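Local coordinates for protein 2,3-dimethylmalate lyase (Aspergillus niger, PDB 3FA4) that is a lyase of the phosphoenolpyruvate phosphomutase family, with a TIM-barrel-type fold, a bound magnesium ion and a four-chain assembly, at residues B[101-104]-B[105-108]; B[278-281]-B[282-286]; B[144-147]-B[148-152]; B[221-224]-B[225-229]. All coordinates share one frame; numbering follows the deposited sequence.

Interaction 1 (B[101-104]-B[105-108]); sequences TEQY and SRSG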
loop_
_atom_site.group_PDB
_atom_site.type_symbol
_atom_site.label_atom_id
_atom_site.label_comp_id
_atom_site.label_asym_id
_atom_site.label_seq_id
_atom_site.Cartn_x
_atom_site.Cartn_y
_atom_site.Cartn_z
ATOM N N THR B 101 -3.246 10.105 13.792
ATOM C CA THR B 101 -2.391 11.121 14.466
ATOM C C THR B 101 -0.962 10.574 14.564
ATOM O O THR B 101 -0.057 11.265 14.219
ATOM C CB THR B 101 -2.987 11.506 15.830
ATOM O OG1 THR B 101 -4.324 12.023 15.644
ATOM C CG2 THR B 101 -2.146 12.561 16.585
ATOM N N GLU B 102 -0.825 9.309 15.001
ATOM C CA GLU B 102 0.441 8.609 15.202
ATOM C C GLU B 102 1.230 8.374 13.875
ATOM O O GLU B 102 2.458 8.625 13.818
ATOM C CB GLU B 102 0.186 7.259 15.923
ATOM C CG GLU B 102 -0.282 7.390 17.313
ATOM C CD GLU B 102 -1.148 6.221 17.795
ATOM O OE1 GLU B 102 -1.369 5.200 17.067
ATOM O OE2 GLU B 102 -1.619 6.325 18.949
ATOM N N GLN B 103 0.526 7.836 12.872
ATOM C CA GLN B 103 0.994 7.664 11.512
ATOM C C GLN B 103 1.380 8.965 10.782
ATOM O O GLN B 103 2.437 9.032 10.187
ATOM C CB GLN B 103 -0.061 6.918 10.712
ATOM C CG GLN B 103 -0.167 5.498 11.110
ATOM C CD GLN B 103 -1.000 4.713 10.201
ATOM O OE1 GLN B 103 -1.078 5.044 9.023
ATOM N NE2 GLN B 103 -1.608 3.621 10.699
ATOM N N TYR B 104 0.540 9.987 10.796
ATOM C CA TYR B 104 0.957 11.336 10.344
ATOM C C TYR B 104 2.189 11.866 11.073
ATOM O O TYR B 104 3.074 12.426 10.452
ATOM C CB TYR B 104 -0.192 12.348 10.509
ATOM C CG TYR B 104 -1.189 12.443 9.331
ATOM C CD1 TYR B 104 -1.632 11.319 8.678
ATOM C CD2 TYR B 104 -1.702 13.703 8.910
ATOM C CE1 TYR B 104 -2.568 11.415 7.621
ATOM C CE2 TYR B 104 -2.621 13.809 7.856
ATOM C CZ TYR B 104 -3.029 12.651 7.233
ATOM O OH TYR B 104 -3.899 12.735 6.218
ATOM N N SER B 105 2.255 11.713 12.386
ATOM C CA SER B 105 3.418 12.147 13.139
ATOM C C SER B 105 4.699 11.447 12.722
ATOM O O SER B 105 5.647 12.127 12.356
ATOM C CB SER B 105 3.178 11.935 14.625
ATOM O OG SER B 105 1.973 12.598 14.937
ATOM N N ARG B 106 4.734 10.101 12.807
ATOM C CA ARG B 106 5.858 9.273 12.276
ATOM C C ARG B 106 6.287 9.603 10.857
ATOM O O ARG B 106 7.442 9.533 10.556
ATOM C CB ARG B 106 5.539 7.764 12.366
ATOM C CG ARG B 106 5.473 7.279 13.780
ATOM C CD ARG B 106 5.542 5.730 13.892
ATOM N NE ARG B 106 4.535 5.047 13.079
ATOM C CZ ARG B 106 3.367 4.668 13.571
ATOM N NH1 ARG B 106 3.088 4.927 14.857
ATOM N NH2 ARG B 106 2.489 4.014 12.801
ATOM N N SER B 107 5.336 9.909 9.969
ATOM C CA SER B 107 5.568 10.384 8.596
ATOM C C SER B 107 6.200 11.764 8.423
ATOM O O SER B 107 6.689 12.085 7.379
ATOM C CB SER B 107 4.262 10.447 7.875
ATOM O OG SER B 107 3.718 9.158 7.698
ATOM N N GLY B 108 6.144 12.589 9.429
ATOM C CA GLY B 108 6.821 13.873 9.404
ATOM C C GLY B 108 5.900 14.988 9.009
ATOM O O GLY B 108 6.371 16.107 8.721
HETATM O O HOH W 1 0.127 3.631 15.461
HETATM O O HOH W 2 -0.606 2.659 13.262
#
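Ser105 turns back onto the carbonyl of Thr101 one helical turn earlier and grips it twice. Its OG donates to Thr101 O at 2.5 Å, its backbone N to the same oxygen at 3.0 Å, and the two donors arrive from opposite faces of the carbonyl plane. With OG anti to the carbonyl carbon (chi1 -54°), the hydroxyl is directed back along the helix; it also meets Ser153. Arg106 N to Glu102 O, at 2.9 Å, and Ser107 N to Gln103 O continue the helical pattern, and Ser107 OG lies beside Gln103 O while also bonded to Glu72.

The charged contact is indirect. Arg106 bends at chi3 (-54°), which folds its guanidinium back over the preceding turn, with Glu102 O 3.8 Å above one face and near the rim. NH2 touches Gln103 CG at 3.5 Å, the amide and guanidinium planes standing 41° apart. Two waters lie at the guanidinium edge, one linking Arg106 NH1 to Glu102 OE1, the other accepting from Gln103 NE2 and, weakly, from Arg106 NH2. The direct ionic partner of Arg106 is Glu72 of the second subunit.

The OH of Tyr104 bonds to Asp86 O, near the magnesium site. At the helix end, Gly108 N bonds to Ser105 O at 3.0 Å and weakly to Tyr104 O. With its positive phi, Gly108 closes helix 94-107 of a beta-alpha-beta unit in a Schellman motif.

Interaction 2 (B[278-281]-B[282-286]); sequences CGLD and ESMKV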
loop_
_atom_site.group_PDB
_atom_site.type_symbol
_atom_site.label_atom_id
_atom_site.label_comp_id
_atom_site.label_asym_id
_atom_site.label_seq_id
_atom_site.Cartn_x
_atom_site.Cartn_y
_atom_site.Cartn_z
ATOM N N CYS B 278 12.621 17.252 -10.270
ATOM C CA CYS B 278 12.525 16.197 -9.297
ATOM C C CYS B 278 13.811 15.808 -8.580
ATOM O O CYS B 278 13.940 14.693 -8.105
ATOM C CB CYS B 278 11.884 14.966 -9.897
ATOM S SG CYS B 278 10.210 15.303 -10.415
ATOM N N GLY B 279 14.740 16.738 -8.433
ATOM C CA GLY B 279 15.924 16.469 -7.623
ATOM C C GLY B 279 16.877 15.354 -8.070
ATOM O O GLY B 279 17.375 14.607 -7.221
ATOM N N LEU B 280 17.162 15.269 -9.373
ATOM C CA LEU B 280 18.227 14.401 -9.940
ATOM C C LEU B 280 19.557 14.649 -9.309
ATOM O O LEU B 280 20.197 13.714 -8.879
ATOM C CB LEU B 280 18.435 14.651 -11.442
ATOM C CG LEU B 280 19.315 13.676 -12.245
ATOM C CD1 LEU B 280 18.933 12.216 -12.025
ATOM C CD2 LEU B 280 19.238 13.962 -13.752
ATOM N N ASP B 281 19.998 15.915 -9.334
ATOM C CA ASP B 281 21.352 16.289 -8.938
ATOM C C ASP B 281 21.614 15.757 -7.534
ATOM O O ASP B 281 22.604 15.050 -7.342
ATOM C CB ASP B 281 21.621 17.825 -9.012
ATOM C CG ASP B 281 21.369 18.457 -10.445
ATOM O OD1 ASP B 281 21.839 17.931 -11.497
ATOM O OD2 ASP B 281 20.689 19.536 -10.479
ATOM N N GLU B 282 20.716 16.074 -6.589
ATOM C CA GLU B 282 20.726 15.528 -5.214
ATOM C C GLU B 282 20.729 13.966 -5.124
ATOM O O GLU B 282 21.573 13.404 -4.423
ATOM C CB GLU B 282 19.615 16.163 -4.356
ATOM C CG GLU B 282 19.487 17.747 -4.496
ATOM C CD GLU B 282 18.348 18.221 -5.516
ATOM O OE1 GLU B 282 17.185 18.580 -5.039
ATOM O OE2 GLU B 282 18.626 18.209 -6.769
ATOM N N SER B 283 19.844 13.259 -5.831
ATOM C CA SER B 283 19.976 11.801 -5.950
ATOM C C SER B 283 21.350 11.396 -6.434
ATOM O O SER B 283 21.966 10.481 -5.868
ATOM C CB SER B 283 18.978 11.218 -6.927
ATOM O OG SER B 283 17.709 11.433 -6.392
ATOM N N MET B 284 21.830 12.059 -7.498
ATOM C CA MET B 284 23.137 11.705 -8.075
ATOM C C MET B 284 24.267 11.831 -7.056
ATOM O O MET B 284 25.174 10.977 -7.020
ATOM C CB MET B 284 23.417 12.485 -9.361
ATOM C CG MET B 284 22.699 11.936 -10.607
ATOM S SD MET B 284 23.050 12.927 -12.108
ATOM C CE MET B 284 24.536 12.115 -12.826
ATOM N N LYS B 285 24.206 12.852 -6.193
ATOM C CA LYS B 285 25.257 12.984 -5.154
ATOM C C LYS B 285 25.076 12.031 -3.978
ATOM O O LYS B 285 26.036 11.646 -3.360
ATOM C CB LYS B 285 25.541 14.429 -4.753
ATOM C CG LYS B 285 24.648 15.071 -3.749
ATOM C CD LYS B 285 24.542 16.625 -4.021
ATOM C CE LYS B 285 25.892 17.411 -4.131
ATOM N NZ LYS B 285 25.800 18.679 -5.030
ATOM N N VAL B 286 23.840 11.622 -3.707
ATOM C CA VAL B 286 23.562 10.510 -2.778
ATOM C C VAL B 286 24.182 9.195 -3.290
ATOM O O VAL B 286 24.846 8.508 -2.543
ATOM C CB VAL B 286 22.028 10.318 -2.463
ATOM C CG1 VAL B 286 21.765 8.943 -2.010
ATOM C CG2 VAL B 286 21.533 11.352 -1.463
HETATM O O HOH W 3 15.720 12.212 -7.872
HETATM O O HOH W 4 18.402 18.445 -9.373
#
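Glu282 curls back to Gly279, the residue before its helix. Its CB lies 4.0 Å from Gly279 O; the chain then bends at chi2 (98°), which swings the carboxylate toward that glycine instead of outward. CD comes to 3.7 Å from Gly279 CA, and OE1 and OE2 both touch that same carbon, OE2 the nearer at 3.3 Å. Beyond this, a water lies 2.6 Å from Glu282 OE2, can donate to it, and accepts from Asp281 N, so the carboxylate reaches the first turn through solvent. Asp281 OD2 lies 4.4 Å from Glu282 OE2, a proximity of like charges that may raise the proton affinity of either group.

Gly279 serves two helices: with positive phi it is the C-prime residue of the Schellman motif ending helix 271-277, and it is also the N-cap position of helix 280-289. Its carbonyl accepts from Ser283 N in a nearly straight bond (176°). On another side of the helix, Leu280 CG rests 3.8 Å from Met284 SD, the two side chains crossing at a slant, and Leu280 also packs on Phe275 and on Leu59 of the third subunit. A second water lies between Ser283 OG and Cys278 O.

Interaction 3 (B[144-147]-B[148-152]); sequences AVQA and RQRIG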
loop_
_atom_site.group_PDB
_atom_site.type_symbol
_atom_site.label_atom_id
_atom_site.label_comp_id
_atom_site.label_asym_id
_atom_site.label_seq_id
_atom_site.Cartn_x
_atom_site.Cartn_y
_atom_site.Cartn_z
ATOM N N ALA B 144 -7.107 13.028 19.189
ATOM C CA ALA B 144 -5.933 13.547 18.449
ATOM C C ALA B 144 -4.909 14.195 19.389
ATOM O O ALA B 144 -3.726 13.883 19.395
ATOM C CB ALA B 144 -6.410 14.580 17.360
ATOM N N VAL B 145 -5.369 15.137 20.170
ATOM C CA VAL B 145 -4.536 15.777 21.214
ATOM C C VAL B 145 -3.977 14.729 22.170
ATOM O O VAL B 145 -2.804 14.745 22.492
ATOM C CB VAL B 145 -5.355 16.893 21.924
ATOM C CG1 VAL B 145 -4.569 17.606 23.020
ATOM C CG2 VAL B 145 -5.928 17.865 20.859
ATOM N N GLN B 146 -4.779 13.779 22.606
ATOM C CA GLN B 146 -4.248 12.799 23.525
ATOM C C GLN B 146 -3.306 11.799 22.853
ATOM O O GLN B 146 -2.336 11.322 23.472
ATOM C CB GLN B 146 -5.371 12.071 24.236
ATOM C CG GLN B 146 -6.229 12.987 25.149
ATOM C CD GLN B 146 -7.479 12.258 25.625
ATOM O OE1 GLN B 146 -7.804 11.190 25.104
ATOM N NE2 GLN B 146 -8.177 12.824 26.580
ATOM N N ALA B 147 -3.567 11.500 21.591
ATOM C CA ALA B 147 -2.728 10.586 20.822
ATOM C C ALA B 147 -1.340 11.118 20.636
ATOM O O ALA B 147 -0.426 10.380 20.847
ATOM C CB ALA B 147 -3.364 10.269 19.443
ATOM N N ARG B 148 -1.187 12.377 20.206
ATOM C CA ARG B 148 0.116 12.982 19.949
ATOM C C ARG B 148 0.809 13.207 21.253
ATOM O O ARG B 148 2.004 13.087 21.347
ATOM C CB ARG B 148 -0.010 14.296 19.160
ATOM C CG ARG B 148 -0.334 15.500 20.027
ATOM C CD ARG B 148 -0.473 16.814 19.206
ATOM N NE ARG B 148 -0.826 17.940 20.069
ATOM C CZ ARG B 148 0.042 18.636 20.810
ATOM N NH1 ARG B 148 1.328 18.339 20.792
ATOM N NH2 ARG B 148 -0.377 19.643 21.557
ATOM N N GLN B 149 0.050 13.542 22.278
ATOM C CA GLN B 149 0.550 13.553 23.673
ATOM C C GLN B 149 1.180 12.212 24.174
ATOM O O GLN B 149 2.213 12.185 24.840
ATOM C CB GLN B 149 -0.579 14.016 24.625
ATOM C CG GLN B 149 -0.633 15.596 24.788
ATOM C CD GLN B 149 -1.888 16.199 25.518
ATOM O OE1 GLN B 149 -2.805 15.497 26.000
ATOM N NE2 GLN B 149 -1.913 17.512 25.569
ATOM N N ARG B 150 0.556 11.089 23.882
ATOM C CA ARG B 150 1.108 9.791 24.213
ATOM C C ARG B 150 2.478 9.562 23.618
ATOM O O ARG B 150 3.347 9.026 24.247
ATOM C CB ARG B 150 0.191 8.698 23.720
ATOM C CG ARG B 150 -0.699 8.084 24.723
ATOM C CD ARG B 150 -1.689 7.182 24.062
ATOM N NE ARG B 150 -3.041 7.567 24.379
ATOM C CZ ARG B 150 -4.046 7.616 23.539
ATOM N NH1 ARG B 150 -3.913 7.281 22.286
ATOM N NH2 ARG B 150 -5.214 7.976 23.995
ATOM N N ILE B 151 2.651 9.958 22.375
ATOM C CA ILE B 151 3.907 9.671 21.628
ATOM C C ILE B 151 4.906 10.824 21.575
ATOM O O ILE B 151 5.949 10.685 20.930
ATOM C CB ILE B 151 3.646 9.063 20.225
ATOM C CG1 ILE B 151 2.821 10.042 19.362
ATOM C CG2 ILE B 151 3.016 7.658 20.399
ATOM C CD1 ILE B 151 2.854 9.907 17.870
ATOM N N GLY B 152 4.637 11.893 22.343
ATOM C CA GLY B 152 5.539 13.025 22.492
ATOM C C GLY B 152 5.643 13.818 21.215
ATOM O O GLY B 152 6.651 14.427 20.917
HETATM O O HOH W 5 -7.622 8.767 23.915
HETATM O O HOH W 6 -0.778 7.619 20.910
#
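Gln149 lies alongside Val145, the two side chains pointing the same way one turn apart. Val145 CG1, anti to its own backbone N (chi1 180°), meets the amide end of Gln149 at NE2, 3.7 Å away. The rest of the glutamine runs past the Val145 carbonyl, CG lying 3.3 Å from Val145 O, while Gln149 N donates to that same oxygen.

Arg150 folds back over the preceding turn in a similar sense. Gln146 O lies 3.9 Å above one face of its guanidinium, offset toward the rim, and NH1 touches Ala147 CA at 3.8 Å. Arg150 N donates to Gln146 O at 2.9 Å, so this carbonyl takes a backbone bond and also faces the charged group.

Waters form the next shell. One, in the plane of the guanidinium at its edge, donates to Gln146 OE1 at 2.7 Å and accepts a weak bond from Arg150 NH2; another donates to Ala147 O at 2.8 Å and weakly accepts from Arg150 NH1. These weak bridges link the guanidinium to the turn it folds across.

Further out, Gln146 NE2 bonds to Gln289 O of the second subunit, whose Val286 packs on Arg150. Arg148 extends from CG to NE and hydrogen-bonds through NH1 to Ser153 O, just past the helix end. Ala144 and Ala147, with their small methyls, face helix 94-107 at Val97, Ala98 and Thr101. The last turn is weakly bonded, Ile151 N reaching Ala147 O at 3.5 Å, and Gly152 with positive phi completes the Schellman motif that ends helix 134-151.

Interaction 4 (B[221-224]-B[225-229]); sequences PSIS and AAEAK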
loop_
_atom_site.group_PDB
_atom_site.type_symbol
_atom_site.label_atom_id
_atom_site.label_comp_id
_atom_site.label_asym_id
_atom_site.label_seq_id
_atom_site.Cartn_x
_atom_site.Cartn_y
_atom_site.Cartn_z
ATOM N N PRO B 221 -14.403 36.137 -0.390
ATOM C CA PRO B 221 -13.837 37.150 -1.255
ATOM C C PRO B 221 -12.327 36.866 -1.442
ATOM O O PRO B 221 -11.838 36.025 -0.754
ATOM C CB PRO B 221 -14.102 38.435 -0.463
ATOM C CG PRO B 221 -14.214 38.008 0.956
ATOM C CD PRO B 221 -14.983 36.759 0.820
ATOM N N SER B 222 -11.633 37.498 -2.385
ATOM C CA SER B 222 -10.241 37.137 -2.702
ATOM C C SER B 222 -9.334 37.920 -1.816
ATOM O O SER B 222 -9.257 39.121 -1.926
ATOM C CB SER B 222 -9.924 37.378 -4.184
ATOM O OG SER B 222 -10.495 36.336 -5.007
ATOM N N ILE B 223 -8.663 37.249 -0.902
ATOM C CA ILE B 223 -7.921 37.895 0.173
ATOM C C ILE B 223 -6.510 37.422 -0.034
ATOM O O ILE B 223 -6.265 36.253 0.025
ATOM C CB ILE B 223 -8.491 37.506 1.620
ATOM C CG1 ILE B 223 -9.829 38.186 1.944
ATOM C CG2 ILE B 223 -7.543 37.890 2.747
ATOM C CD1 ILE B 223 -10.745 37.297 2.854
ATOM N N SER B 224 -5.581 38.342 -0.314
ATOM C CA SER B 224 -4.183 37.986 -0.448
ATOM C C SER B 224 -3.565 37.630 0.895
ATOM O O SER B 224 -4.131 37.897 1.975
ATOM C CB SER B 224 -3.415 39.121 -1.098
ATOM O OG SER B 224 -3.179 40.148 -0.162
ATOM N N ALA B 225 -2.368 37.057 0.828
ATOM C CA ALA B 225 -1.616 36.648 2.000
ATOM C C ALA B 225 -1.156 37.851 2.842
ATOM O O ALA B 225 -1.085 37.748 4.070
ATOM C CB ALA B 225 -0.417 35.799 1.575
ATOM N N ALA B 226 -0.852 38.993 2.211
ATOM C CA ALA B 226 -0.509 40.194 3.009
ATOM C C ALA B 226 -1.715 40.720 3.768
ATOM O O ALA B 226 -1.572 41.076 4.905
ATOM C CB ALA B 226 0.094 41.285 2.162
ATOM N N GLU B 227 -2.882 40.756 3.127
ATOM C CA GLU B 227 -4.160 41.121 3.753
ATOM C C GLU B 227 -4.668 40.143 4.822
ATOM O O GLU B 227 -5.015 40.591 5.891
ATOM C CB GLU B 227 -5.219 41.358 2.698
ATOM C CG GLU B 227 -6.526 41.988 3.227
ATOM C CD GLU B 227 -7.605 42.096 2.148
ATOM O OE1 GLU B 227 -7.334 41.738 0.996
ATOM O OE2 GLU B 227 -8.725 42.561 2.426
ATOM N N ALA B 228 -4.741 38.826 4.556
ATOM C CA ALA B 228 -4.921 37.873 5.648
ATOM C C ALA B 228 -3.985 38.132 6.856
ATOM O O ALA B 228 -4.428 38.145 7.972
ATOM C CB ALA B 228 -4.770 36.450 5.155
ATOM N N LYS B 229 -2.695 38.362 6.635
ATOM C CA LYS B 229 -1.760 38.524 7.721
ATOM C C LYS B 229 -2.113 39.699 8.628
ATOM O O LYS B 229 -2.044 39.584 9.861
ATOM C CB LYS B 229 -0.372 38.775 7.160
ATOM C CG LYS B 229 0.696 38.854 8.257
ATOM C CD LYS B 229 1.850 39.640 7.709
ATOM C CE LYS B 229 2.846 39.873 8.833
ATOM N NZ LYS B 229 3.978 38.888 8.717
HETATM O O HOH W 7 -6.234 41.209 -1.487
#
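Ser224 O accepts from Ala228 N at 2.8 Å, the shortest direct hydrogen bond between the segments, with the donor nearly along the C=O axis and an N-H...O angle of 167°. It is the first backbone bond of helix 225-231, and Ser224 occupies the N-cap position: its OG accepts from Glu227 N at 3.4 Å, a long, weak capping bond that is nonetheless almost straight. The hydroxyl sits between the backbone N and the carbonyl carbon (chi1 77°), which turns it over the open end of the first turn, where it also touches Glu227 CB at 3.7 Å.

Glu227 reaches back toward the loop. CG is anti to the backbone N and the chain is extended beyond it, carrying the carboxylate past the cap to Ile223 and Ser224. There OE1 takes a hydrogen bond of 2.8 Å from a water that accepts from Ser224 N, so the carboxylate meets the cap's backbone through solvent. OE2 forms a salt bridge with Arg195 at the start of helix 195-204, and this probably helps keep the group charged.

The buried side is apolar. Ala228 CB and Ile223 both pack on Leu212 of strand 211-213, while Ala225 and Ala228 also meet Phe19 in a loop and Ile236 of strand 235-238, seating the helix against the barrel sheet. Ser224 packs on Asp260 of the third subunit, placing the cap near a subunit boundary. Across the helix start, Ile223 CG2 is 3.9 Å from Ala228 CB and closer still, 3.5 Å, to Ala228 N.

Along the chain the order is interaction 1, 3, 4 and 2. Interactions 1 and 3 end helices 94-107 and 134-151, which pack against each other: the centres of the two interactions are 11 Å apart and Thr101 CG2 lies 3.5 Å from Ala144 O. Interaction 4, about 31 Å from interaction 1 between centres and on the opposite side of the chain's centre, opens helix 225-231 of the same barrel-type domain. Interaction 2, about 36 Å from interactions 3 and 4 between centres, belongs to the C-terminal helix 280-289. Interactions 1, 2 and 3 touch the second subunit, and 2 and 4 the third, so these helix ends also contribute to the four-chain assembly.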